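Local coordinates for protein catalase-3 (Neurospora crassa, PDB 4AJ9) that breaks hydrogen peroxide down to oxygen and water with a heme cofactor, as a large-subunit catalase that assembles as a tetramer, at residues Arg201-His205 with Ala530-Val534; Val240-Val246 with Arg622-Pro626; Arg335-Glu341 with Phe418-Arg424. All blocks are in the same frame, centred on the assembly; numbering follows the deposited sequence.

Interaction 1: residues Arg201-His205 with Ala530-Val534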
loop_
_atom_site.group_PDB
_atom_site.type_symbol
_atom_site.label_atom_id
_atom_site.label_comp_id
_atom_site.label_asym_id
_atom_site.label_seq_id
_atom_site.Cartn_x
_atom_site.Cartn_y
_atom_site.Cartn_z
ATOM N N ARG C 201 12.697 -34.852 -10.072
ATOM C CA ARG C 201 14.131 -34.632 -10.243
ATOM C C ARG C 201 14.424 -33.199 -10.683
ATOM O O ARG C 201 15.448 -32.621 -10.303
ATOM C CB ARG C 201 14.689 -35.647 -11.252
ATOM C CG ARG C 201 15.997 -35.245 -11.909
ATOM C CD ARG C 201 17.132 -35.049 -10.890
ATOM N NE ARG C 201 18.377 -34.827 -11.614
ATOM C CZ ARG C 201 18.716 -33.660 -12.150
ATOM N NH1 ARG C 201 17.921 -32.603 -12.008
ATOM N NH2 ARG C 201 19.851 -33.546 -12.820
ATOM N N SER C 202 13.524 -32.614 -11.469
ATOM C CA SER C 202 13.662 -31.208 -11.860
ATOM C C SER C 202 12.373 -30.713 -12.486
ATOM O O SER C 202 11.473 -31.510 -12.761
ATOM C CB SER C 202 14.796 -31.031 -12.864
ATOM O OG SER C 202 14.344 -31.285 -14.186
ATOM N N TYR C 203 12.285 -29.399 -12.709
ATOM C CA TYR C 203 11.140 -28.809 -13.404
ATOM C C TYR C 203 11.084 -29.386 -14.807
ATOM O O TYR C 203 10.006 -29.572 -15.375
ATOM C CB TYR C 203 11.298 -27.294 -13.523
ATOM C CG TYR C 203 11.380 -26.525 -12.214
ATOM C CD1 TYR C 203 10.687 -26.933 -11.080
ATOM C CD2 TYR C 203 12.120 -25.347 -12.143
ATOM C CE1 TYR C 203 10.767 -26.185 -9.878
ATOM C CE2 TYR C 203 12.203 -24.618 -10.981
ATOM C CZ TYR C 203 11.519 -25.028 -9.855
ATOM O OH TYR C 203 11.635 -24.259 -8.712
ATOM N N ARG C 204 12.261 -29.665 -15.360
ATOM C CA ARG C 204 12.385 -30.141 -16.736
ATOM C C ARG C 204 11.875 -31.567 -16.906
ATOM O O ARG C 204 11.579 -31.999 -18.026
ATOM C CB ARG C 204 13.838 -30.042 -17.206
ATOM C CG ARG C 204 14.393 -28.626 -17.173
ATOM C CD ARG C 204 15.854 -28.584 -17.585
ATOM N NE ARG C 204 16.683 -29.444 -16.748
ATOM C CZ ARG C 204 17.388 -30.484 -17.190
ATOM N NH1 ARG C 204 17.380 -30.805 -18.478
ATOM N NH2 ARG C 204 18.108 -31.203 -16.338
ATOM N N HIS C 205 11.771 -32.287 -15.790
ATOM C CA HIS C 205 11.315 -33.672 -15.793
ATOM C C HIS C 205 9.919 -33.841 -15.195
ATOM O O HIS C 205 9.633 -34.866 -14.569
ATOM C CB HIS C 205 12.315 -34.561 -15.054
ATOM C CG HIS C 205 13.661 -34.613 -15.708
ATOM N ND1 HIS C 205 14.646 -33.683 -15.457
ATOM C CD2 HIS C 205 14.174 -35.466 -16.627
ATOM C CE1 HIS C 205 15.713 -33.968 -16.179
ATOM N NE2 HIS C 205 15.451 -35.042 -16.905
ATOM N N ALA C 530 21.039 -36.038 -21.710
ATOM C CA ALA C 530 21.643 -34.714 -21.785
ATOM C C ALA C 530 21.404 -33.943 -20.486
ATOM O O ALA C 530 20.325 -34.036 -19.897
ATOM C CB ALA C 530 21.084 -33.942 -22.962
ATOM N N THR C 531 22.422 -33.198 -20.055
ATOM C CA THR C 531 22.396 -32.398 -18.828
ATOM C C THR C 531 22.519 -33.190 -17.529
ATOM O O THR C 531 22.794 -32.602 -16.491
ATOM C CB THR C 531 21.136 -31.517 -18.700
ATOM O OG1 THR C 531 20.046 -32.309 -18.195
ATOM C CG2 THR C 531 20.764 -30.900 -20.040
ATOM N N LEU C 532 22.293 -34.499 -17.557
ATOM C CA LEU C 532 22.382 -35.256 -16.316
ATOM C C LEU C 532 23.815 -35.181 -15.761
ATOM O O LEU C 532 24.775 -34.954 -16.503
ATOM C CB LEU C 532 21.907 -36.701 -16.482
ATOM C CG LEU C 532 20.427 -36.846 -16.851
ATOM C CD1 LEU C 532 19.982 -38.288 -16.709
ATOM C CD2 LEU C 532 19.544 -35.927 -16.011
ATOM N N ARG C 533 23.941 -35.370 -14.455
ATOM C CA ARG C 533 25.142 -34.983 -13.739
ATOM C C ARG C 533 25.907 -36.189 -13.209
ATOM O O ARG C 533 25.328 -37.087 -12.597
ATOM C CB ARG C 533 24.769 -34.043 -12.583
ATOM C CG ARG C 533 24.191 -32.708 -13.057
ATOM C CD ARG C 533 23.248 -32.074 -12.023
ATOM N NE ARG C 533 22.676 -30.810 -12.498
ATOM C CZ ARG C 533 23.214 -29.611 -12.282
ATOM N NH1 ARG C 533 24.347 -29.501 -11.593
ATOM N NH2 ARG C 533 22.619 -28.518 -12.757
ATOM N N VAL C 534 27.214 -36.192 -13.432
ATOM C CA VAL C 534 28.054 -37.277 -12.949
ATOM C C VAL C 534 29.092 -36.716 -11.988
ATOM O O VAL C 534 29.830 -35.799 -12.332
ATOM C CB VAL C 534 28.748 -37.989 -14.116
ATOM C CG1 VAL C 534 29.568 -39.165 -13.614
ATOM C CG2 VAL C 534 27.713 -38.447 -15.131
HETATM O O HOH W 1 20.883 -31.321 -14.703
#

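Interaction 2: residues Val240-Val246 with Arg622-Pro626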
loop_
_atom_site.group_PDB
_atom_site.type_symbol
_atom_site.label_atom_id
_atom_site.label_comp_id
_atom_site.label_asym_id
_atom_site.label_seq_id
_atom_site.Cartn_x
_atom_site.Cartn_y
_atom_site.Cartn_z
ATOM N N VAL C 240 14.066 -40.055 -4.529
ATOM C CA VAL C 240 13.446 -40.790 -3.427
ATOM C C VAL C 240 13.404 -39.873 -2.200
ATOM O O VAL C 240 14.174 -38.917 -2.123
ATOM C CB VAL C 240 14.173 -42.135 -3.127
ATOM C CG1 VAL C 240 14.092 -43.047 -4.352
ATOM C CG2 VAL C 240 15.627 -41.905 -2.730
ATOM N N TRP C 241 12.493 -40.136 -1.269
ATOM C CA TRP C 241 12.273 -39.209 -0.155
ATOM C C TRP C 241 13.530 -38.952 0.688
ATOM O O TRP C 241 13.880 -37.797 0.969
ATOM C CB TRP C 241 11.105 -39.663 0.725
ATOM C CG TRP C 241 10.867 -38.747 1.889
ATOM C CD1 TRP C 241 10.889 -39.081 3.214
ATOM C CD2 TRP C 241 10.613 -37.335 1.835
ATOM N NE1 TRP C 241 10.650 -37.964 3.988
ATOM C CE2 TRP C 241 10.479 -36.883 3.166
ATOM C CE3 TRP C 241 10.484 -36.411 0.792
ATOM C CZ2 TRP C 241 10.205 -35.549 3.481
ATOM C CZ3 TRP C 241 10.228 -35.080 1.105
ATOM C CH2 TRP C 241 10.090 -34.664 2.440
ATOM N N GLU C 242 14.212 -40.027 1.074
ATOM C CA GLU C 242 15.421 -39.912 1.886
ATOM C C GLU C 242 16.501 -39.065 1.205
ATOM O O GLU C 242 17.319 -38.459 1.877
ATOM C CB GLU C 242 15.970 -41.301 2.279
ATOM C CG GLU C 242 16.181 -42.274 1.131
ATOM C CD GLU C 242 14.948 -43.114 0.806
ATOM O OE1 GLU C 242 13.811 -42.667 1.075
ATOM O OE2 GLU C 242 15.125 -44.230 0.266
ATOM N N GLU C 243 16.491 -39.039 -0.125
ATOM C CA GLU C 243 17.395 -38.215 -0.922
ATOM C C GLU C 243 16.941 -36.760 -0.911
ATOM O O GLU C 243 17.726 -35.844 -0.648
ATOM C CB GLU C 243 17.369 -38.719 -2.363
ATOM C CG GLU C 243 18.205 -37.944 -3.371
ATOM C CD GLU C 243 18.080 -38.537 -4.765
ATOM O OE1 GLU C 243 17.075 -39.247 -5.017
ATOM O OE2 GLU C 243 18.988 -38.319 -5.598
ATOM N N ALA C 244 15.665 -36.559 -1.230
ATOM C CA ALA C 244 15.069 -35.222 -1.283
ATOM C C ALA C 244 15.270 -34.449 0.017
ATOM O O ALA C 244 15.445 -33.230 -0.002
ATOM C CB ALA C 244 13.582 -35.312 -1.620
ATOM N N GLN C 245 15.267 -35.160 1.140
ATOM C CA GLN C 245 15.440 -34.523 2.445
ATOM C C GLN C 245 16.845 -33.970 2.646
ATOM O O GLN C 245 17.011 -32.849 3.110
ATOM C CB GLN C 245 15.121 -35.495 3.567
ATOM C CG GLN C 245 13.658 -35.810 3.723
ATOM C CD GLN C 245 13.385 -36.414 5.070
ATOM O OE1 GLN C 245 13.888 -37.487 5.386
ATOM N NE2 GLN C 245 12.622 -35.707 5.896
ATOM N N VAL C 246 17.855 -34.766 2.321
ATOM C CA VAL C 246 19.232 -34.303 2.435
ATOM C C VAL C 246 19.472 -33.162 1.454
ATOM O O VAL C 246 20.137 -32.173 1.770
ATOM C CB VAL C 246 20.227 -35.450 2.183
ATOM C CG1 VAL C 246 21.641 -34.913 2.069
ATOM C CG2 VAL C 246 20.110 -36.501 3.300
ATOM N N ARG C 622 22.421 -46.145 -2.210
ATOM C CA ARG C 622 21.151 -46.349 -1.520
ATOM C C ARG C 622 19.973 -45.606 -2.149
ATOM O O ARG C 622 18.830 -46.021 -2.010
ATOM C CB ARG C 622 21.265 -45.960 -0.049
ATOM C CG ARG C 622 21.089 -47.138 0.878
ATOM C CD ARG C 622 22.407 -47.727 1.296
ATOM N NE ARG C 622 22.882 -47.094 2.517
ATOM C CZ ARG C 622 23.315 -47.744 3.594
ATOM N NH1 ARG C 622 23.338 -49.071 3.630
ATOM N NH2 ARG C 622 23.718 -47.049 4.649
ATOM N N TRP C 623 20.261 -44.493 -2.809
ATOM C CA TRP C 623 19.234 -43.689 -3.450
ATOM C C TRP C 623 18.948 -44.159 -4.877
ATOM O O TRP C 623 18.232 -43.492 -5.633
ATOM C CB TRP C 623 19.663 -42.222 -3.429
ATOM C CG TRP C 623 19.770 -41.693 -2.026
ATOM C CD1 TRP C 623 19.207 -42.232 -0.905
ATOM C CD2 TRP C 623 20.480 -40.528 -1.598
ATOM N NE1 TRP C 623 19.514 -41.465 0.198
ATOM C CE2 TRP C 623 20.300 -40.415 -0.202
ATOM C CE3 TRP C 623 21.251 -39.564 -2.262
ATOM C CZ2 TRP C 623 20.864 -39.376 0.545
ATOM C CZ3 TRP C 623 21.820 -38.535 -1.516
ATOM C CH2 TRP C 623 21.610 -38.446 -0.128
ATOM N N GLY C 624 19.507 -45.313 -5.237
ATOM C CA GLY C 624 19.210 -45.965 -6.504
ATOM C C GLY C 624 19.917 -45.444 -7.749
ATOM O O GLY C 624 19.519 -45.774 -8.868
ATOM N N LYS C 625 20.960 -44.641 -7.569
ATOM C CA LYS C 625 21.693 -44.079 -8.704
ATOM C C LYS C 625 22.616 -45.110 -9.354
ATOM O O LYS C 625 23.093 -46.036 -8.689
ATOM C CB LYS C 625 22.544 -42.875 -8.266
ATOM C CG LYS C 625 21.788 -41.773 -7.567
ATOM C CD LYS C 625 22.717 -40.620 -7.172
ATOM C CE LYS C 625 21.998 -39.611 -6.287
ATOM N NZ LYS C 625 20.836 -39.016 -7.024
ATOM N N PRO C 626 22.869 -44.955 -10.658
ATOM C CA PRO C 626 23.987 -45.683 -11.268
ATOM C C PRO C 626 25.264 -45.318 -10.525
ATOM O O PRO C 626 25.558 -44.129 -10.405
ATOM C CB PRO C 626 24.062 -45.107 -12.684
ATOM C CG PRO C 626 22.761 -44.441 -12.919
ATOM C CD PRO C 626 22.194 -44.047 -11.601
HETATM O O HOH W 2 17.252 -45.487 0.495
#

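Interaction 3: residues Arg335-Glu341 with Phe418-Arg424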
loop_
_atom_site.group_PDB
_atom_site.type_symbol
_atom_site.label_atom_id
_atom_site.label_comp_id
_atom_site.label_asym_id
_atom_site.label_seq_id
_atom_site.Cartn_x
_atom_site.Cartn_y
_atom_site.Cartn_z
ATOM N N ARG C 335 -9.782 -14.818 -27.249
ATOM C CA ARG C 335 -10.732 -15.320 -28.240
ATOM C C ARG C 335 -10.321 -16.711 -28.694
ATOM O O ARG C 335 -9.162 -16.929 -29.047
ATOM C CB ARG C 335 -10.754 -14.396 -29.456
ATOM C CG ARG C 335 -11.753 -14.814 -30.534
ATOM C CD ARG C 335 -11.676 -13.862 -31.732
ATOM N NE ARG C 335 -12.480 -14.319 -32.869
ATOM C CZ ARG C 335 -13.687 -13.851 -33.169
ATOM N NH1 ARG C 335 -14.250 -12.911 -32.416
ATOM N NH2 ARG C 335 -14.337 -14.323 -34.225
ATOM N N GLY C 336 -11.270 -17.644 -28.701
ATOM C CA GLY C 336 -10.979 -19.020 -29.070
ATOM C C GLY C 336 -10.954 -19.980 -27.888
ATOM O O GLY C 336 -10.929 -21.195 -28.066
ATOM N N VAL C 337 -10.962 -19.435 -26.676
ATOM C CA VAL C 337 -10.955 -20.249 -25.472
ATOM C C VAL C 337 -12.056 -19.723 -24.558
ATOM O O VAL C 337 -12.336 -18.522 -24.565
ATOM C CB VAL C 337 -9.589 -20.145 -24.744
ATOM C CG1 VAL C 337 -9.552 -21.044 -23.514
ATOM C CG2 VAL C 337 -8.438 -20.491 -25.695
ATOM N N ASP C 338 -12.686 -20.617 -23.792
ATOM C CA ASP C 338 -13.708 -20.226 -22.816
ATOM C C ASP C 338 -13.596 -21.042 -21.529
ATOM O O ASP C 338 -12.906 -22.065 -21.491
ATOM C CB ASP C 338 -15.112 -20.380 -23.403
ATOM C CG ASP C 338 -16.164 -19.563 -22.645
ATOM O OD1 ASP C 338 -15.781 -18.727 -21.802
ATOM O OD2 ASP C 338 -17.376 -19.750 -22.900
ATOM N N PHE C 339 -14.295 -20.590 -20.486
ATOM C CA PHE C 339 -14.303 -21.275 -19.197
ATOM C C PHE C 339 -15.344 -22.378 -19.187
ATOM O O PHE C 339 -16.189 -22.454 -20.076
ATOM C CB PHE C 339 -14.632 -20.287 -18.077
ATOM C CG PHE C 339 -13.741 -19.079 -18.060
ATOM C CD1 PHE C 339 -12.394 -19.202 -17.757
ATOM C CD2 PHE C 339 -14.248 -17.821 -18.361
ATOM C CE1 PHE C 339 -11.565 -18.085 -17.754
ATOM C CE2 PHE C 339 -13.421 -16.698 -18.361
ATOM C CZ PHE C 339 -12.079 -16.833 -18.057
ATOM N N THR C 340 -15.275 -23.236 -18.176
ATOM C CA THR C 340 -16.402 -24.100 -17.871
ATOM C C THR C 340 -16.889 -23.824 -16.465
ATOM O O THR C 340 -16.265 -23.078 -15.693
ATOM C CB THR C 340 -16.079 -25.597 -17.976
ATOM O OG1 THR C 340 -15.150 -25.959 -16.950
ATOM C CG2 THR C 340 -15.521 -25.952 -19.366
ATOM N N GLU C 341 -17.998 -24.470 -16.140
ATOM C CA GLU C 341 -18.672 -24.298 -14.872
ATOM C C GLU C 341 -18.034 -25.121 -13.751
ATOM O O GLU C 341 -18.703 -25.490 -12.789
ATOM C CB GLU C 341 -20.151 -24.675 -15.031
ATOM C CG GLU C 341 -20.953 -23.704 -15.896
ATOM C CD GLU C 341 -20.760 -23.913 -17.396
ATOM O OE1 GLU C 341 -19.924 -24.746 -17.804
ATOM O OE2 GLU C 341 -21.462 -23.241 -18.176
ATOM N N PHE C 418 -13.374 -11.029 -27.757
ATOM C CA PHE C 418 -13.685 -12.229 -26.995
ATOM C C PHE C 418 -15.188 -12.464 -27.051
ATOM O O PHE C 418 -15.971 -11.521 -27.165
ATOM C CB PHE C 418 -13.261 -12.072 -25.534
ATOM C CG PHE C 418 -13.635 -13.240 -24.681
ATOM C CD1 PHE C 418 -12.807 -14.350 -24.612
ATOM C CD2 PHE C 418 -14.840 -13.251 -23.979
ATOM C CE1 PHE C 418 -13.167 -15.454 -23.839
ATOM C CE2 PHE C 418 -15.200 -14.342 -23.201
ATOM C CZ PHE C 418 -14.347 -15.448 -23.132
ATOM N N PHE C 419 -15.600 -13.723 -26.973
ATOM C CA PHE C 419 -17.019 -14.010 -26.801
ATOM C C PHE C 419 -17.206 -15.283 -26.005
ATOM O O PHE C 419 -16.450 -16.252 -26.152
ATOM C CB PHE C 419 -17.780 -14.047 -28.141
ATOM C CG PHE C 419 -17.316 -15.120 -29.093
ATOM C CD1 PHE C 419 -16.192 -14.929 -29.883
ATOM C CD2 PHE C 419 -18.023 -16.309 -29.215
ATOM C CE1 PHE C 419 -15.765 -15.907 -30.761
ATOM C CE2 PHE C 419 -17.609 -17.295 -30.109
ATOM C CZ PHE C 419 -16.482 -17.091 -30.883
ATOM N N THR C 420 -18.190 -15.257 -25.119
ATOM C CA THR C 420 -18.533 -16.437 -24.346
ATOM C C THR C 420 -19.190 -17.449 -25.291
ATOM O O THR C 420 -19.904 -17.049 -26.214
ATOM C CB THR C 420 -19.473 -16.057 -23.191
ATOM O OG1 THR C 420 -18.737 -15.318 -22.205
ATOM C CG2 THR C 420 -20.068 -17.291 -22.543
ATOM N N THR C 421 -18.931 -18.740 -25.078
ATOM C CA THR C 421 -19.506 -19.787 -25.925
ATOM C C THR C 421 -21.002 -19.558 -26.092
ATOM O O THR C 421 -21.751 -19.590 -25.118
ATOM C CB THR C 421 -19.303 -21.190 -25.333
ATOM O OG1 THR C 421 -17.930 -21.364 -24.957
ATOM C CG2 THR C 421 -19.684 -22.255 -26.367
ATOM N N PRO C 422 -21.443 -19.321 -27.334
ATOM C CA PRO C 422 -22.840 -18.922 -27.532
ATOM C C PRO C 422 -23.869 -19.969 -27.068
ATOM O O PRO C 422 -24.987 -19.606 -26.691
ATOM C CB PRO C 422 -22.936 -18.676 -29.052
ATOM C CG PRO C 422 -21.708 -19.260 -29.646
ATOM C CD PRO C 422 -20.658 -19.293 -28.581
ATOM N N GLY C 423 -23.506 -21.243 -27.076
ATOM C CA GLY C 423 -24.462 -22.265 -26.680
ATOM C C GLY C 423 -24.709 -22.432 -25.185
ATOM O O GLY C 423 -25.646 -23.123 -24.778
ATOM N N ARG C 424 -23.885 -21.793 -24.362
ATOM C CA ARG C 424 -23.958 -22.000 -22.919
ATOM C C ARG C 424 -25.244 -21.467 -22.306
ATOM O O ARG C 424 -25.693 -20.367 -22.631
ATOM C CB ARG C 424 -22.732 -21.411 -22.219
ATOM C CG ARG C 424 -21.455 -22.201 -22.502
ATOM C CD ARG C 424 -20.249 -21.551 -21.857
ATOM N NE ARG C 424 -20.295 -21.579 -20.394
ATOM C CZ ARG C 424 -19.544 -20.790 -19.628
ATOM N NH1 ARG C 424 -18.713 -19.927 -20.200
ATOM N NH2 ARG C 424 -19.627 -20.849 -18.304
HETATM O O HOH W 3 -14.327 -17.891 -26.061
HETATM O O HOH W 4 -17.290 -16.606 -20.560
#

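Interaction 1: residues Arg201-His205 with Ala530-Val534
Between R201-H205 and A530-V534 the two backbones stay apart, with R201 and L532 10.3 Å from CA to CA, and the gap is bridged by side chains and a water. R204 makes the direct polar link: CG lies beside its own backbone N (chi1 -60°) and a bend at chi3 brings the edge of the guanidinium to the hydroxyl of T531. NH2 of R204 donates to T531 OG1 at 2.9 Å, 23° out of the guanidinium plane, and R204 NH1 adds a weak bond to the same oxygen. R201 crosses R533 at about a right angle, its NH2 touching CD of R533 at 3.8 Å and CD2 of L532 obliquely. Their guanidinium planes are 61° apart, and one water accepts from both R201 NH2 and R533 NE while lying 2.9 Å from T531 O. The positive charges are probably offset by nearby carboxylates: D258 pairs with R201 and R204, D586 with R201, and D261 with R533. H205 NE2 reaches L532 CD2 at 4.3 Å, and H205 ND1 shares a 2.7 Å hydrogen bond with S202 OG, either able to donate. The loop before strand 208-209 meets the start of strand 533-537 beside helix 254-264, which supplies D258 and D261.

Interaction 2: residues Val240-Val246 with Arg622-Pro626
Apolar contact dominates where helix 241-250 meets R622-P626, and W623 carries most of it. Its indole lies against the first turn of the helix: E243 CB sits over the five-membered ring, 3.9 Å from the centroid of W623 and 18° off the normal, a CH-pi contact, while E243 CG meets W623 CE3 at 3.6 Å. Around the rest of the indole, V240 CG2 approaches W623 CD1, E242 CG comes obliquely to NE1, and V246 CB touches W623 CH2 at 4.0 Å. Charge comes second. With CG anti to its backbone N (chi1 177°) and the chain extended beyond, E243 passes the indole, and its OE2 forms a salt bridge with K625 NZ, modelled very short (2.4 Å) and so of doubtful exact length; K625 NZ also bonds to F585 O. The other carboxylate oxygen, OE1 of E243, accepts from V240 N at 3.2 Å, nearly straight at 164°, and pairs with K669. Water forms the third link, donating to E242 OE2 and, at 3.0 Å, to R622 O. W623 follows helix 612-622, which closes in a Schellman motif with G624 at C-prime, while E243 turns back to N-cap residue V240: a helix N-terminus packs against a Schellman-terminated C-terminus.

Interaction 3: residues Arg335-Glu341 with Phe418-Arg424
D338 OD2 is gripped by three donors from the facing segment. The hydroxyl of T421 gives the shortest bond, 2.7 Å from T421 OG1 to D338 OD2 on the anti lone pair, while T421 N, at 2.9 Å and nearly straight (170°), comes from above the carboxylate plane. R424 NH1 approaches from the opposite side of that plane, 3.0 Å from D338 OD2, in a salt bridge. D338 CG is anti to its backbone N (chi1 -160°), which carries the carboxylate across to the T421-R424 turn; the second oxygen, D338 OD1, takes a weak bond from F339 N and a water that also accepts from T420 OG1, itself bonded to R432 of the fourth subunit. R424 bends at chi3 to serve two acids: its NE and, more weakly, NH2 both meet E341 OE2, each at 3.0 Å, with the carboxylate of E341 turned 89° to the guanidinium and OE2 in the guanidinium plane. F339 O lies over one face of R424, whose NH2 also pairs with E43 of the third subunit, and E341 OE1 binds R215.

At the other end F418 CE1 packs 3.3 Å from V337 O, with the ring edge facing D338 OD1, and a water links V337 O to F419 O. CE1 of F419 sits over the centre of the R335 guanidinium, 3.7 Å above its plane; E219 pairs with that arginine. Were D338 replaced by an alanine, T421 N and OG1 would probably lose their shared acceptor and R424 one of its carboxylate partners. Two acids, D338 and E341, from 335-341 and E43 of the third subunit probably offset the positive charge of R424 and of nearby R215, in a buried network that ties the turn to strand 337-338 at a subunit interface.

In the fold
Interactions 1 and 2 have centres 15 Å apart, and both join the catalase part of the chain to the C-terminal domain of long catalases. They cross in sequence, 201-205 and 240-246 coming first and 530-534 and 622-626 later, so the C-terminal domain is fastened twice to the catalase part. On the C-terminal side, interaction 1 uses strand 533-537 and interaction 2 the turn leading into strand 627-630, both strands of one parallel sheet. Interaction 3 is nested inside the loops closed by both but lies about 39 and 46 Å away, centre to centre. On strand 337-338 of the antiparallel sheet, it lies at the tetramer interface and meets three neighbouring subunits, one of which also touches interaction 2.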